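Side-chain contact in 39 kDa initiator binding protein (Trichomonas vaginalis, PDB 1PP7), which binds the initiator (Inr) element of core promoters through this DNA-binding domain and so probably directs transcription initiation: residues W59-D62 against T63-K66. Sequence-based numbering, arbitrary orientation.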
loop_
_atom_site.group_PDB
_atom_site.type_symbol
_atom_site.label_atom_id
_atom_site.label_comp_id
_atom_site.label_asym_id
_atom_site.label_seq_id
_atom_site.Cartn_x
_atom_site.Cartn_y
_atom_site.Cartn_z
ATOM N N TRP C 59 5.177 -3.753 7.498
ATOM C CA TRP C 59 5.080 -5.174 7.829
ATOM C C TRP C 59 5.154 -5.366 9.346
ATOM O O TRP C 59 5.940 -4.708 10.053
ATOM C CB TRP C 59 6.230 -5.965 7.212
ATOM C CG TRP C 59 6.242 -5.982 5.705
ATOM C CD1 TRP C 59 7.087 -5.278 4.881
ATOM C CD2 TRP C 59 5.400 -6.776 4.839
ATOM N NE1 TRP C 59 6.819 -5.592 3.573
ATOM C CE2 TRP C 59 5.793 -6.507 3.521
ATOM C CE3 TRP C 59 4.361 -7.689 5.062
ATOM C CZ2 TRP C 59 5.191 -7.100 2.435
ATOM C CZ3 TRP C 59 3.759 -8.285 3.987
ATOM C CH2 TRP C 59 4.172 -7.987 2.684
ATOM N N ILE C 60 4.344 -6.264 9.860
ATOM C CA ILE C 60 4.422 -6.556 11.285
ATOM C C ILE C 60 5.103 -7.969 11.388
ATOM O O ILE C 60 5.573 -8.381 12.436
ATOM C CB ILE C 60 3.007 -6.460 11.943
ATOM C CG1 ILE C 60 2.062 -7.490 11.348
ATOM C CG2 ILE C 60 2.420 -5.050 11.682
ATOM C CD1 ILE C 60 0.636 -7.240 11.752
ATOM N N SER C 61 5.168 -8.689 10.276
ATOM C CA SER C 61 5.853 -9.978 10.246
ATOM C C SER C 61 6.244 -10.248 8.790
ATOM O O SER C 61 6.036 -9.377 7.923
ATOM C CB SER C 61 4.962 -11.095 10.791
ATOM O OG SER C 61 3.844 -11.340 9.961
ATOM N N ASP C 62 6.822 -11.416 8.506
ATOM C CA ASP C 62 7.193 -11.760 7.127
ATOM C C ASP C 62 5.935 -11.780 6.246
ATOM O O ASP C 62 6.020 -11.618 5.006
ATOM C CB ASP C 62 7.843 -13.159 7.032
ATOM C CG ASP C 62 9.363 -13.161 7.310
ATOM O OD1 ASP C 62 10.046 -12.119 7.077
ATOM O OD2 ASP C 62 9.870 -14.241 7.742
ATOM N N THR C 63 4.769 -11.938 6.877
ATOM C CA THR C 63 3.523 -12.063 6.108
ATOM C C THR C 63 2.279 -11.202 6.380
ATOM O O THR C 63 1.253 -11.379 5.732
ATOM C CB THR C 63 3.056 -13.525 6.145
ATOM O OG1 THR C 63 2.802 -13.895 7.502
ATOM C CG2 THR C 63 4.121 -14.444 5.605
ATOM N N GLU C 64 2.351 -10.287 7.323
ATOM C CA GLU C 64 1.203 -9.474 7.621
ATOM C C GLU C 64 1.671 -8.036 7.643
ATOM O O GLU C 64 2.823 -7.756 7.975
ATOM C CB GLU C 64 0.610 -9.895 8.998
ATOM C CG GLU C 64 0.481 -11.430 9.118
ATOM C CD GLU C 64 -0.376 -11.948 10.314
ATOM O OE1 GLU C 64 -0.556 -13.210 10.401
ATOM O OE2 GLU C 64 -0.866 -11.122 11.153
ATOM N N PHE C 65 0.792 -7.116 7.280
ATOM C CA PHE C 65 1.116 -5.691 7.305
ATOM C C PHE C 65 -0.088 -4.980 7.881
ATOM O O PHE C 65 -1.190 -5.524 7.948
ATOM C CB PHE C 65 1.448 -5.121 5.887
ATOM C CG PHE C 65 0.320 -5.226 4.857
ATOM C CD1 PHE C 65 0.158 -6.406 4.082
ATOM C CD2 PHE C 65 -0.482 -4.122 4.567
ATOM C CE1 PHE C 65 -0.766 -6.478 3.048
ATOM C CE2 PHE C 65 -1.425 -4.167 3.522
ATOM C CZ PHE C 65 -1.568 -5.352 2.757
ATOM N N LYS C 66 0.135 -3.756 8.330
ATOM C CA LYS C 66 -0.929 -2.974 8.875
ATOM C C LYS C 66 -0.863 -1.720 8.084
ATOM O O LYS C 66 0.200 -1.396 7.544
ATOM C CB LYS C 66 -0.703 -2.671 10.348
ATOM C CG LYS C 66 0.665 -2.037 10.695
ATOM C CD LYS C 66 0.561 -1.484 12.130
ATOM C CE LYS C 66 1.917 -1.446 12.869
ATOM N NZ LYS C 66 1.859 -0.627 14.181
#
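The beta hairpin joining strands 57-59 and 65-67 turns through residues 60-64, and where the strands run into the loop W59 and F65 form an antiparallel non-hydrogen-bonded pair with both side chains on one face of the sheet. Their rings meet T-shaped: the edge of F65 points at the face of the six-membered ring of W59, centroids 5.8 Å apart and planes at 79°. Strand 57-59 is an outer strand of the four-stranded antiparallel sheet of the initiator-binding domain, a member of the helix-turn-helix clan, and 65-67 lies next to it; W59 and F65 both lean on L42 of helix 34-45. With CG of W59 anti to the carbonyl carbon (chi1 -64°), the CE3 edge of the indole comes to E64 O, 3.3 Å from W59 CE3 and near the ring plane. That same carbonyl closes the turn: I60 N donates to E64 O over 2.8 Å, nearly straight (166° at the hydrogen) and tilted from the carbonyl plane, and S61 N adds a weak second bond. Inside the bend S61 OG accepts from T63 N at 3.3 Å, the i to i+2 bond of an ST turn, and takes a weak, bent bond from E64 N. Away from the rings, the two branches of I60 divide between E64 and K66: I60 CG1 lies 3.7 Å from E64 CB, while I60 CG2 rests against the extended chain of K66, 3.6 Å from K66 CG.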